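Local coordinates for protein dTDP-4-dehydrorhamnose reductase (Sulfolobus tokodaii, PDB 2GGS) that binds NADPH in a Rossmann-type fold and probably reduces dTDP-4-dehydrorhamnose to dTDP-rhamnose, at residues Met1-Ile5 against Phe52-Pro58; Ser100-His104 against Leu196-Lys201; Tyr165-Gly171 against Phe225-Val231; Phe215-Leu219 against Glu230-Val234. All coordinates share one frame. Residue numbers count along the deposited sequence, not the author numbering.

Interaction 1: residues Met1-Ile5 against Phe52-Pro58; sequences MRTLI and FIIKKRP
Helix 46-56 leads into strand 60-63, and its last turn packs on strand 3-6, the neighbour of 60-63 in the parallel Rossmann-type sheet. Residues 52-56 end the helix, with Lys56 N bonded to Phe52 O (2.9 Å) and Arg57 N to Ile53 O (3.0 Å). Arg57 then leaves helical geometry at phi/psi 54/54, and Pro58 (-66/141) follows. Thr3-Ile5 is extended; in register, Met1 CA lies 4.2 Å from Pro58 CA.

Apolar packing centres on Leu4 (chi1 t, chi2 p), which points toward the helix: CD1 to Phe52 CE2 3.8 Å, at the ring edge; CD2 to Ile53 CG1 3.9 Å; CB to Pro58 CB 3.7 Å. The backbones add one CA-H...O contact, Pro58 CA to Met1 O at 3.6 Å. Peripherally, Met1 CE approaches Arg57 O to 3.0 Å and Arg57 CB to 3.7 Å. Backbone hydrogen bonds of Arg2 and Leu4 go to Val60, beyond both segments, so Leu4, Phe52, Ile53 and Pro58 join by essentially hydrophobic, non-directional packing.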
loop_
_atom_site.group_PDB
_atom_site.type_symbol
_atom_site.label_atom_id
_atom_site.label_comp_id
_atom_site.label_asym_id
_atom_site.label_seq_id
_atom_site.Cartn_x
_atom_site.Cartn_y
_atom_site.Cartn_z
ATOM N N MET A 1 16.463 -15.015 3.009
ATOM C CA MET A 1 17.216 -14.351 4.101
ATOM C C MET A 1 17.957 -13.135 3.599
ATOM O O MET A 1 18.599 -12.434 4.368
ATOM C CB MET A 1 18.159 -15.333 4.778
ATOM C CG MET A 1 19.540 -15.365 4.170
ATOM S SD MET A 1 20.704 -16.066 5.326
ATOM C CE MET A 1 20.238 -14.984 6.666
ATOM N N ARG A 2 17.883 -12.869 2.310
ATOM C CA ARG A 2 18.093 -11.523 1.866
ATOM C C ARG A 2 16.836 -10.824 2.452
ATOM O O ARG A 2 16.929 -10.232 3.522
ATOM C CB ARG A 2 18.202 -11.451 0.341
ATOM C CG ARG A 2 18.228 -10.061 -0.247
ATOM C CD ARG A 2 19.613 -9.750 -0.857
ATOM N NE ARG A 2 20.551 -9.215 0.126
ATOM C CZ ARG A 2 20.392 -8.051 0.760
ATOM N NH1 ARG A 2 19.318 -7.298 0.525
ATOM N NH2 ARG A 2 21.311 -7.645 1.634
ATOM N N THR A 3 15.657 -11.031 1.893
ATOM C CA THR A 3 14.530 -10.133 2.110
ATOM C C THR A 3 13.295 -10.898 2.574
ATOM O O THR A 3 12.801 -11.703 1.906
ATOM C CB THR A 3 14.213 -9.345 0.825
ATOM O OG1 THR A 3 15.352 -8.564 0.446
ATOM C CG2 THR A 3 13.144 -8.298 1.092
ATOM N N LEU A 4 12.638 -10.616 3.721
ATOM C CA LEU A 4 11.304 -10.943 4.211
ATOM C C LEU A 4 10.273 -9.931 3.722
ATOM O O LEU A 4 10.450 -8.761 3.900
ATOM C CB LEU A 4 11.296 -11.006 5.739
ATOM C CG LEU A 4 9.959 -11.359 6.395
ATOM C CD1 LEU A 4 9.518 -12.758 5.993
ATOM C CD2 LEU A 4 10.052 -11.236 7.908
ATOM N N ILE A 5 9.333 -10.522 3.040
ATOM C CA ILE A 5 8.234 -9.728 2.566
ATOM C C ILE A 5 6.985 -10.155 3.307
ATOM O O ILE A 5 6.485 -11.146 3.039
ATOM C CB ILE A 5 7.944 -9.931 1.070
ATOM C CG1 ILE A 5 9.173 -9.564 0.264
ATOM C CG2 ILE A 5 6.748 -9.092 0.607
ATOM C CD1 ILE A 5 9.074 -9.921 -1.129
ATOM N N PHE A 52 9.942 -15.880 14.284
ATOM C CA PHE A 52 10.107 -16.142 12.846
ATOM C C PHE A 52 11.196 -15.241 12.296
ATOM O O PHE A 52 12.094 -15.695 11.559
ATOM C CB PHE A 52 8.772 -15.921 12.123
ATOM C CG PHE A 52 8.810 -16.286 10.679
ATOM C CD1 PHE A 52 8.609 -17.604 10.267
ATOM C CD2 PHE A 52 9.123 -15.327 9.727
ATOM C CE1 PHE A 52 8.662 -17.938 8.905
ATOM C CE2 PHE A 52 9.212 -15.675 8.375
ATOM C CZ PHE A 52 8.984 -16.955 7.968
ATOM N N ILE A 53 11.148 -13.962 12.697
ATOM C CA ILE A 53 12.111 -12.994 12.212
ATOM C C ILE A 53 13.511 -13.345 12.684
ATOM O O ILE A 53 14.457 -13.326 11.897
ATOM C CB ILE A 53 11.692 -11.556 12.633
ATOM C CG1 ILE A 53 10.482 -11.113 11.785
ATOM C CG2 ILE A 53 12.857 -10.557 12.470
ATOM C CD1 ILE A 53 9.752 -9.870 12.294
ATOM N N ILE A 54 13.619 -13.671 13.974
ATOM C CA ILE A 54 14.909 -13.969 14.580
ATOM C C ILE A 54 15.507 -15.263 14.004
ATOM O O ILE A 54 16.726 -15.340 13.807
ATOM C CB ILE A 54 14.824 -13.955 16.128
ATOM C CG1 ILE A 54 14.479 -12.529 16.600
ATOM C CG2 ILE A 54 16.157 -14.432 16.771
ATOM C CD1 ILE A 54 13.935 -12.426 17.984
ATOM N N LYS A 55 14.650 -16.247 13.722
ATOM C CA LYS A 55 15.085 -17.505 13.093
ATOM C C LYS A 55 15.494 -17.342 11.614
ATOM O O LYS A 55 16.543 -17.841 11.209
ATOM C CB LYS A 55 14.031 -18.626 13.260
ATOM C CG LYS A 55 13.779 -19.062 14.716
ATOM C CD LYS A 55 15.033 -19.711 15.362
ATOM C CE LYS A 55 14.938 -19.777 16.905
ATOM N NZ LYS A 55 13.697 -20.449 17.371
ATOM N N LYS A 56 14.685 -16.643 10.815
ATOM C CA LYS A 56 14.932 -16.550 9.370
ATOM C C LYS A 56 16.018 -15.561 9.012
ATOM O O LYS A 56 16.600 -15.644 7.917
ATOM C CB LYS A 56 13.643 -16.220 8.617
ATOM C CG LYS A 56 12.514 -17.243 8.780
ATOM C CD LYS A 56 12.910 -18.688 8.469
ATOM C CE LYS A 56 11.689 -19.595 8.645
ATOM N NZ LYS A 56 11.984 -21.060 8.520
ATOM N N ARG A 57 16.302 -14.613 9.924
ATOM C CA ARG A 57 17.416 -13.676 9.756
ATOM C C ARG A 57 17.386 -12.902 8.417
ATOM O O ARG A 57 18.361 -12.883 7.664
ATOM C CB ARG A 57 18.768 -14.400 9.957
ATOM C CG ARG A 57 18.879 -15.022 11.385
ATOM C CD ARG A 57 20.287 -15.525 11.705
ATOM N NE ARG A 57 21.336 -14.574 11.338
ATOM C CZ ARG A 57 21.735 -13.584 12.126
ATOM N NH1 ARG A 57 21.152 -13.405 13.298
ATOM N NH2 ARG A 57 22.680 -12.725 11.722
ATOM N N PRO A 58 16.259 -12.242 8.124
ATOM C CA PRO A 58 16.304 -11.384 6.911
ATOM C C PRO A 58 17.262 -10.217 7.046
ATOM O O PRO A 58 17.338 -9.613 8.115
ATOM C CB PRO A 58 14.843 -10.916 6.771
ATOM C CG PRO A 58 14.305 -10.928 8.220
ATOM C CD PRO A 58 14.937 -12.234 8.768
#

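Interaction 2: residues Ser100-His104 against Leu196-Lys201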
loop_
_atom_site.group_PDB
_atom_site.type_symbol
_atom_site.label_atom_id
_atom_site.label_comp_id
_atom_site.label_asym_id
_atom_site.label_seq_id
_atom_site.Cartn_x
_atom_site.Cartn_y
_atom_site.Cartn_z
ATOM N N SER A 100 18.211 -5.753 11.282
ATOM C CA SER A 100 17.611 -5.757 9.944
ATOM C C SER A 100 17.328 -4.344 9.434
ATOM O O SER A 100 17.112 -3.417 10.219
ATOM C CB SER A 100 16.281 -6.488 9.949
ATOM O OG SER A 100 16.458 -7.878 10.036
ATOM N N TYR A 101 17.324 -4.196 8.113
ATOM C CA TYR A 101 16.893 -2.953 7.500
ATOM C C TYR A 101 15.365 -3.074 7.334
ATOM O O TYR A 101 14.897 -3.947 6.635
ATOM C CB TYR A 101 17.601 -2.754 6.160
ATOM C CG TYR A 101 17.125 -1.613 5.287
ATOM C CD1 TYR A 101 16.878 -0.350 5.815
ATOM C CD2 TYR A 101 17.008 -1.785 3.910
ATOM C CE1 TYR A 101 16.462 0.698 5.004
ATOM C CE2 TYR A 101 16.591 -0.731 3.094
ATOM C CZ TYR A 101 16.341 0.497 3.647
ATOM O OH TYR A 101 15.927 1.548 2.868
ATOM N N ILE A 102 14.626 -2.186 7.989
ATOM C CA ILE A 102 13.164 -2.279 8.011
ATOM C C ILE A 102 12.546 -1.268 7.035
ATOM O O ILE A 102 12.835 -0.067 7.111
ATOM C CB ILE A 102 12.646 -2.020 9.408
ATOM C CG1 ILE A 102 13.149 -3.137 10.354
ATOM C CG2 ILE A 102 11.090 -1.908 9.401
ATOM C CD1 ILE A 102 12.448 -3.193 11.633
ATOM N N VAL A 103 11.725 -1.762 6.110
ATOM C CA VAL A 103 11.010 -0.900 5.142
ATOM C C VAL A 103 9.519 -1.096 5.362
ATOM O O VAL A 103 9.003 -2.215 5.162
ATOM C CB VAL A 103 11.363 -1.262 3.651
ATOM C CG1 VAL A 103 10.558 -0.365 2.676
ATOM C CG2 VAL A 103 12.872 -1.156 3.417
ATOM N N HIS A 104 8.823 -0.045 5.794
ATOM C CA HIS A 104 7.440 -0.202 6.191
ATOM C C HIS A 104 6.564 0.550 5.172
ATOM O O HIS A 104 6.859 1.692 4.825
ATOM C CB HIS A 104 7.208 0.389 7.596
ATOM C CG HIS A 104 5.760 0.497 7.933
ATOM N ND1 HIS A 104 4.975 -0.626 8.121
ATOM C CD2 HIS A 104 4.928 1.564 8.031
ATOM C CE1 HIS A 104 3.727 -0.253 8.320
ATOM N NE2 HIS A 104 3.670 1.072 8.297
ATOM N N LEU A 196 14.888 1.492 -4.242
ATOM C CA LEU A 196 15.097 2.098 -2.937
ATOM C C LEU A 196 15.947 1.216 -2.033
ATOM O O LEU A 196 16.798 1.710 -1.297
ATOM C CB LEU A 196 13.754 2.413 -2.268
ATOM C CG LEU A 196 13.095 3.690 -2.779
ATOM C CD1 LEU A 196 11.662 3.863 -2.233
ATOM C CD2 LEU A 196 13.963 4.897 -2.456
ATOM N N LEU A 197 15.679 -0.091 -2.085
ATOM C CA LEU A 197 16.392 -1.092 -1.286
ATOM C C LEU A 197 17.883 -1.022 -1.454
ATOM O O LEU A 197 18.614 -0.952 -0.456
ATOM C CB LEU A 197 15.948 -2.503 -1.677
ATOM C CG LEU A 197 14.559 -2.897 -1.197
ATOM C CD1 LEU A 197 14.445 -4.409 -1.152
ATOM C CD2 LEU A 197 14.286 -2.304 0.169
ATOM N N GLU A 198 18.313 -1.098 -2.718
ATOM C CA GLU A 198 19.719 -1.040 -3.075
ATOM C C GLU A 198 20.340 0.169 -2.410
ATOM O O GLU A 198 21.456 0.082 -1.925
ATOM C CB GLU A 198 19.962 -1.007 -4.622
ATOM C CG GLU A 198 18.717 -0.916 -5.543
ATOM C CD GLU A 198 18.877 0.027 -6.789
ATOM O OE1 GLU A 198 18.814 -0.485 -7.951
ATOM O OE2 GLU A 198 19.021 1.276 -6.613
ATOM N N LEU A 199 19.592 1.281 -2.369
ATOM C CA LEU A 199 20.066 2.567 -1.842
ATOM C C LEU A 199 20.121 2.680 -0.321
ATOM O O LEU A 199 20.763 3.594 0.197
ATOM C CB LEU A 199 19.233 3.722 -2.411
ATOM C CG LEU A 199 19.286 3.924 -3.927
ATOM C CD1 LEU A 199 18.279 4.948 -4.366
ATOM C CD2 LEU A 199 20.692 4.297 -4.416
ATOM N N ARG A 200 19.451 1.779 0.397
ATOM C CA ARG A 200 19.387 1.843 1.873
ATOM C C ARG A 200 18.935 3.211 2.409
ATOM O O ARG A 200 19.390 3.680 3.447
ATOM C CB ARG A 200 20.696 1.363 2.548
ATOM C CG ARG A 200 20.786 -0.138 2.646
ATOM C CD ARG A 200 21.292 -0.617 4.016
ATOM N NE ARG A 200 21.263 -2.087 4.178
ATOM C CZ ARG A 200 20.620 -2.952 3.382
ATOM N NH1 ARG A 200 19.915 -2.540 2.333
ATOM N NH2 ARG A 200 20.678 -4.252 3.631
ATOM N N LYS A 201 18.012 3.838 1.676
ATOM C CA LYS A 201 17.326 5.036 2.142
ATOM C C LYS A 201 16.644 4.837 3.506
ATOM O O LYS A 201 16.136 3.757 3.793
ATOM C CB LYS A 201 16.283 5.450 1.111
ATOM C CG LYS A 201 16.804 6.391 0.064
ATOM C CD LYS A 201 15.901 7.614 -0.047
ATOM C CE LYS A 201 16.171 8.554 1.120
ATOM N NZ LYS A 201 15.732 9.942 0.919
#
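How a single aromatic side chain can tie a sheet to the end of a covering helix is well illustrated here. Ser100, preceding the strand, directs its CA-to-CB bond away from the helix. Tyr101 does most of the work. Its t rotamer carries the ring across to the turn after helix 186-199, where OH donates a very short hydrogen bond to Lys201 O (2.4 Å), an oxygen lying near the ring plane. Arg200 CG sits over one ring face, and the flat guanidinium turns a face to the ring, with NH1 3.4 Å from Tyr101 CD2. Leu197 CD2 comes within 4.0 Å of Tyr101 CE2.

The helix ends in a Schellman motif, Arg200 having positive phi and its N bonding to Leu197 O (3.0 Å); the acceptor, Lys201 O, belongs to the next residue. Two residues along the strand, on the same face as Tyr101, Val103 sets CG2 3.7 Å from Leu197 CD2, so Leu197 serves both strand residues. Strand 101-107 lies between strands 60-63 and 147-151 in the parallel Rossmann sheet. Helix 186-199 covers this face of all three, Leu197 also touching Ile62 and Leu196 touching Ile149, while Lys201 reaches Ile258 of helix 253-258.

Interaction 3: residues Tyr165-Gly171 against Phe225-Val231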
loop_
_atom_site.group_PDB
_atom_site.type_symbol
_atom_site.label_atom_id
_atom_site.label_comp_id
_atom_site.label_asym_id
_atom_site.label_seq_id
_atom_site.Cartn_x
_atom_site.Cartn_y
_atom_site.Cartn_z
ATOM N N TYR A 165 -13.496 -1.486 -14.111
ATOM C CA TYR A 165 -13.437 -2.359 -15.304
ATOM C C TYR A 165 -14.527 -3.420 -15.227
ATOM O O TYR A 165 -15.293 -3.598 -16.188
ATOM C CB TYR A 165 -12.054 -3.022 -15.477
ATOM C CG TYR A 165 -11.922 -3.907 -16.720
ATOM C CD1 TYR A 165 -11.576 -3.373 -17.964
ATOM C CD2 TYR A 165 -12.150 -5.270 -16.642
ATOM C CE1 TYR A 165 -11.465 -4.194 -19.107
ATOM C CE2 TYR A 165 -12.041 -6.095 -17.754
ATOM C CZ TYR A 165 -11.704 -5.560 -18.983
ATOM O OH TYR A 165 -11.610 -6.404 -20.068
ATOM N N LYS A 166 -14.597 -4.111 -14.087
ATOM C CA LYS A 166 -15.561 -5.217 -13.898
ATOM C C LYS A 166 -16.997 -4.713 -13.885
ATOM O O LYS A 166 -17.861 -5.312 -14.521
ATOM C CB LYS A 166 -15.260 -6.042 -12.627
ATOM C CG LYS A 166 -13.775 -6.359 -12.433
ATOM C CD LYS A 166 -13.493 -7.656 -11.676
ATOM C CE LYS A 166 -12.762 -8.657 -12.579
ATOM N NZ LYS A 166 -12.005 -9.698 -11.800
ATOM N N THR A 167 -17.253 -3.607 -13.190
ATOM C CA THR A 167 -18.596 -3.030 -13.098
ATOM C C THR A 167 -19.112 -2.556 -14.472
ATOM O O THR A 167 -20.237 -2.923 -14.873
ATOM C CB THR A 167 -18.630 -1.887 -12.063
ATOM O OG1 THR A 167 -18.263 -2.413 -10.785
ATOM C CG2 THR A 167 -20.001 -1.241 -11.951
ATOM N N LEU A 168 -18.293 -1.768 -15.184
ATOM C CA LEU A 168 -18.708 -1.192 -16.477
ATOM C C LEU A 168 -18.879 -2.239 -17.553
ATOM O O LEU A 168 -19.762 -2.099 -18.391
ATOM C CB LEU A 168 -17.736 -0.106 -16.980
ATOM C CG LEU A 168 -17.586 1.168 -16.137
ATOM C CD1 LEU A 168 -16.629 2.170 -16.823
ATOM C CD2 LEU A 168 -18.931 1.827 -15.827
ATOM N N LYS A 169 -18.032 -3.272 -17.515
ATOM C CA LYS A 169 -18.053 -4.389 -18.467
ATOM C C LYS A 169 -19.396 -5.113 -18.384
ATOM O O LYS A 169 -19.930 -5.545 -19.411
ATOM C CB LYS A 169 -16.900 -5.355 -18.150
ATOM C CG LYS A 169 -16.596 -6.411 -19.203
ATOM C CD LYS A 169 -15.653 -7.462 -18.630
ATOM C CE LYS A 169 -15.822 -8.813 -19.309
ATOM N NZ LYS A 169 -15.234 -8.906 -20.676
ATOM N N GLU A 170 -19.945 -5.212 -17.171
ATOM C CA GLU A 170 -21.232 -5.885 -16.956
ATOM C C GLU A 170 -22.414 -4.915 -17.143
ATOM O O GLU A 170 -23.570 -5.249 -16.834
ATOM C CB GLU A 170 -21.270 -6.665 -15.607
ATOM C CG GLU A 170 -21.458 -5.804 -14.334
ATOM C CD GLU A 170 -21.190 -6.548 -12.994
ATOM O OE1 GLU A 170 -21.899 -7.536 -12.687
ATOM O OE2 GLU A 170 -20.289 -6.122 -12.218
ATOM N N GLY A 171 -22.126 -3.722 -17.673
ATOM C CA GLY A 171 -23.160 -2.727 -17.967
ATOM C C GLY A 171 -23.668 -1.951 -16.766
ATOM O O GLY A 171 -24.596 -1.142 -16.884
ATOM N N PHE A 225 -11.362 0.946 -23.080
ATOM C CA PHE A 225 -11.847 -0.398 -23.438
ATOM C C PHE A 225 -13.265 -0.415 -23.981
ATOM O O PHE A 225 -13.912 -1.480 -24.029
ATOM C CB PHE A 225 -11.717 -1.321 -22.216
ATOM C CG PHE A 225 -10.331 -1.351 -21.644
ATOM C CD1 PHE A 225 -9.284 -1.896 -22.381
ATOM C CD2 PHE A 225 -10.056 -0.818 -20.377
ATOM C CE1 PHE A 225 -7.988 -1.920 -21.886
ATOM C CE2 PHE A 225 -8.754 -0.843 -19.860
ATOM C CZ PHE A 225 -7.711 -1.402 -20.636
ATOM N N ASN A 226 -13.735 0.758 -24.407
ATOM C CA ASN A 226 -15.102 0.966 -24.923
ATOM C C ASN A 226 -16.153 0.262 -24.105
ATOM O O ASN A 226 -17.075 -0.356 -24.655
ATOM C CB ASN A 226 -15.237 0.545 -26.399
ATOM C CG ASN A 226 -14.049 0.955 -27.232
ATOM O OD1 ASN A 226 -13.871 2.130 -27.569
ATOM N ND2 ASN A 226 -13.230 -0.016 -27.576
ATOM N N LEU A 227 -16.002 0.341 -22.785
ATOM C CA LEU A 227 -16.888 -0.372 -21.887
ATOM C C LEU A 227 -18.239 0.305 -21.882
ATOM O O LEU A 227 -18.322 1.524 -22.047
ATOM C CB LEU A 227 -16.291 -0.409 -20.467
ATOM C CG LEU A 227 -15.029 -1.245 -20.240
ATOM C CD1 LEU A 227 -14.580 -1.180 -18.773
ATOM C CD2 LEU A 227 -15.197 -2.727 -20.652
ATOM N N PRO A 228 -19.316 -0.486 -21.697
ATOM C CA PRO A 228 -20.639 0.118 -21.576
ATOM C C PRO A 228 -20.787 0.597 -20.145
ATOM O O PRO A 228 -19.775 0.811 -19.470
ATOM C CB PRO A 228 -21.597 -1.052 -21.876
ATOM C CG PRO A 228 -20.825 -2.310 -21.471
ATOM C CD PRO A 228 -19.338 -1.961 -21.607
ATOM N N GLY A 229 -22.004 0.792 -19.673
ATOM C CA GLY A 229 -22.178 1.108 -18.259
ATOM C C GLY A 229 -21.732 2.514 -17.958
ATOM O O GLY A 229 -20.744 2.999 -18.505
ATOM N N GLU A 230 -22.434 3.163 -17.054
ATOM C CA GLU A 230 -22.264 4.581 -16.830
ATOM C C GLU A 230 -21.343 4.880 -15.663
ATOM O O GLU A 230 -21.259 4.110 -14.699
ATOM C CB GLU A 230 -23.628 5.208 -16.569
ATOM C CG GLU A 230 -23.592 6.693 -16.233
ATOM C CD GLU A 230 -24.963 7.284 -15.926
ATOM O OE1 GLU A 230 -25.921 6.498 -15.705
ATOM O OE2 GLU A 230 -25.064 8.542 -15.901
ATOM N N VAL A 231 -20.662 6.015 -15.750
ATOM C CA VAL A 231 -19.946 6.522 -14.603
ATOM C C VAL A 231 -20.658 7.738 -14.058
ATOM O O VAL A 231 -20.809 8.749 -14.754
ATOM C CB VAL A 231 -18.457 6.867 -14.912
ATOM C CG1 VAL A 231 -17.746 7.306 -13.623
ATOM C CG2 VAL A 231 -17.764 5.685 -15.564
HETATM O O HOH W 1 -24.951 1.646 -16.192
#
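The end of helix 160-169 and the loop 225-231 fit together by complementary shape. Leu168 is the main bump: it projects toward the loop and fills the hollow curved around it by residues 227-231, with CB 3.8 Å from Leu227 CD1, CD2 3.4 Å from Gly229 O and 3.5 Å from Glu230 O, and CD1 3.9 Å from Val231 CG2. In return, Leu227 wedges between Leu168 and Tyr165, its CD1 3.8 Å from Tyr165 CD1, and its CD2 lies 4.0 Å from Lys169 CB. Beyond it, the Tyr165 edge meets the Phe225 face in a T-shaped pair, centroids 5.5 Å apart and planes at 87°.

At the other end, two glycines meet, the CA atoms of Gly171 and Gly229 lying 4.0 Å apart. A CB on Gly229 would clash with Leu168 O. Gly229 CA approaches Gly171 O (3.6 Å), and a water bridges Gly171 O (2.9 Å) to Glu230 N (3.1 Å). Gly171, at positive phi, is the C-prime residue of the Schellman motif that ends helix 160-169.

Interaction 4: residues Phe215-Leu219 against Glu230-Val234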
loop_
_atom_site.group_PDB
_atom_site.type_symbol
_atom_site.label_atom_id
_atom_site.label_comp_id
_atom_site.label_asym_id
_atom_site.label_seq_id
_atom_site.Cartn_x
_atom_site.Cartn_y
_atom_site.Cartn_z
ATOM N N PHE A 215 -13.340 10.095 -10.919
ATOM C CA PHE A 215 -14.228 10.256 -12.077
ATOM C C PHE A 215 -13.418 10.192 -13.364
ATOM O O PHE A 215 -13.734 9.417 -14.278
ATOM C CB PHE A 215 -14.976 11.587 -11.970
ATOM C CG PHE A 215 -16.081 11.768 -13.012
ATOM C CD1 PHE A 215 -17.125 10.851 -13.108
ATOM C CD2 PHE A 215 -16.083 12.881 -13.843
ATOM C CE1 PHE A 215 -18.163 10.999 -14.062
ATOM C CE2 PHE A 215 -17.110 13.055 -14.801
ATOM C CZ PHE A 215 -18.161 12.106 -14.885
ATOM N N GLU A 216 -12.350 10.979 -13.432
ATOM C CA GLU A 216 -11.587 10.974 -14.672
ATOM C C GLU A 216 -10.994 9.579 -14.866
ATOM O O GLU A 216 -10.993 9.045 -15.974
ATOM C CB GLU A 216 -10.496 12.045 -14.713
ATOM C CG GLU A 216 -9.697 11.946 -16.023
ATOM C CD GLU A 216 -8.483 12.852 -16.142
ATOM O OE1 GLU A 216 -7.956 13.317 -15.112
ATOM O OE2 GLU A 216 -8.030 13.058 -17.313
ATOM N N LEU A 217 -10.494 8.984 -13.774
ATOM C CA LEU A 217 -9.861 7.671 -13.891
ATOM C C LEU A 217 -10.833 6.630 -14.433
ATOM O O LEU A 217 -10.487 5.863 -15.329
ATOM C CB LEU A 217 -9.277 7.221 -12.541
ATOM C CG LEU A 217 -8.593 5.849 -12.494
ATOM C CD1 LEU A 217 -7.521 5.737 -13.569
ATOM C CD2 LEU A 217 -7.979 5.641 -11.133
ATOM N N ALA A 218 -12.060 6.651 -13.910
ATOM C CA ALA A 218 -13.091 5.704 -14.292
ATOM C C ALA A 218 -13.440 5.872 -15.777
ATOM O O ALA A 218 -13.534 4.891 -16.499
ATOM C CB ALA A 218 -14.318 5.896 -13.416
ATOM N N LEU A 219 -13.579 7.126 -16.211
ATOM C CA LEU A 219 -13.915 7.422 -17.608
ATOM C C LEU A 219 -12.766 7.109 -18.569
ATOM O O LEU A 219 -13.026 6.695 -19.714
ATOM C CB LEU A 219 -14.363 8.875 -17.775
ATOM C CG LEU A 219 -15.730 9.241 -17.205
ATOM C CD1 LEU A 219 -16.033 10.728 -17.358
ATOM C CD2 LEU A 219 -16.835 8.428 -17.859
ATOM N N GLU A 230 -22.434 3.163 -17.054
ATOM C CA GLU A 230 -22.264 4.581 -16.830
ATOM C C GLU A 230 -21.343 4.880 -15.663
ATOM O O GLU A 230 -21.259 4.110 -14.699
ATOM C CB GLU A 230 -23.628 5.208 -16.569
ATOM C CG GLU A 230 -23.592 6.693 -16.233
ATOM C CD GLU A 230 -24.963 7.284 -15.926
ATOM O OE1 GLU A 230 -25.921 6.498 -15.705
ATOM O OE2 GLU A 230 -25.064 8.542 -15.901
ATOM N N VAL A 231 -20.662 6.015 -15.750
ATOM C CA VAL A 231 -19.946 6.522 -14.603
ATOM C C VAL A 231 -20.658 7.738 -14.058
ATOM O O VAL A 231 -20.809 8.749 -14.754
ATOM C CB VAL A 231 -18.457 6.867 -14.912
ATOM C CG1 VAL A 231 -17.746 7.306 -13.623
ATOM C CG2 VAL A 231 -17.764 5.685 -15.564
ATOM N N LYS A 232 -21.071 7.631 -12.795
ATOM C CA LYS A 232 -21.646 8.741 -12.055
ATOM C C LYS A 232 -20.762 9.127 -10.892
ATOM O O LYS A 232 -20.477 8.307 -10.010
ATOM C CB LYS A 232 -23.054 8.394 -11.548
ATOM C CG LYS A 232 -24.083 8.271 -12.632
ATOM C CD LYS A 232 -25.485 8.457 -12.068
ATOM C CE LYS A 232 -26.556 8.041 -13.078
ATOM N NZ LYS A 232 -27.829 7.566 -12.436
ATOM N N GLU A 233 -20.332 10.376 -10.902
ATOM C CA GLU A 233 -19.611 10.959 -9.787
ATOM C C GLU A 233 -20.581 11.293 -8.655
ATOM O O GLU A 233 -21.650 11.877 -8.883
ATOM C CB GLU A 233 -18.890 12.215 -10.245
ATOM C CG GLU A 233 -17.846 12.758 -9.288
ATOM C CD GLU A 233 -17.042 13.892 -9.908
ATOM O OE1 GLU A 233 -17.621 14.675 -10.697
ATOM O OE2 GLU A 233 -15.825 14.005 -9.659
ATOM N N VAL A 234 -20.197 10.951 -7.431
ATOM C CA VAL A 234 -21.031 11.239 -6.253
ATOM C C VAL A 234 -20.196 11.937 -5.161
ATOM O O VAL A 234 -19.003 11.652 -5.018
ATOM C CB VAL A 234 -21.709 9.946 -5.715
ATOM C CG1 VAL A 234 -22.678 9.369 -6.733
ATOM C CG2 VAL A 234 -20.692 8.884 -5.354
HETATM O O HOH W 2 -13.997 12.107 -8.839
#
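A strand laid along a helix commonly alternates its residues between the helix and the opposite side, and Glu230-Val234 follows that rule against helix 214-224. The two short axes run nearly antiparallel, at 172°, with a closest approach of 8.9 Å. Glu230 points away before the strand begins. Val231 then turns toward the helix and occupies the centre of the contact: CG1 packs on Ala218 CB (3.7 Å) and Phe215 CD1 (3.6 Å), while CG2 meets Leu219 CD2 (3.7 Å). Ala218 thus places a small residue at the point where Val231 meets the helix. The carbonyl O of Val231 faces the edge of the Phe215 ring, 3.5 Å from CE1.

Lys232 points away and forms a long, weak salt bridge, NZ to Glu230 OE1 at 3.9 Å, on the side remote from the helix. Glu233 returns to the helix and lies across Phe215: its CB makes an off-centre CH-pi contact, 4.1 Å from the ring centroid, and OE1 sits over the ring face. A water donates to Glu233 OE2 (2.8 Å) and accepts from Phe215 N (3.0 Å). Direct contact is thus apolar around Val231, whereas at Glu233 aliphatic carbon covers the ring and the carboxylate reaches the helix backbone through water.

How the interactions relate
The four contacts form two pairs on opposite sides of the chain's centre. Interactions 1 and 2 lie at the large parallel sheet and touch through Pro58 O and Ser100 OG (2.7 Å, a probable hydrogen bond). Interactions 3 and 4, with centres about 11 Å apart, share Glu230 and Val231, joining helices 160-169 and 214-224 to the segment around strand 231-234. Interaction 2 is a buried contact and the only one with a direct hydrogen bond between its segments; the other three are partly buried. Interaction 1 relies on apolar packing, whereas interaction 3 has the most exposed residues, four of ten. Bridging waters occur in the two contacts away from the large sheet.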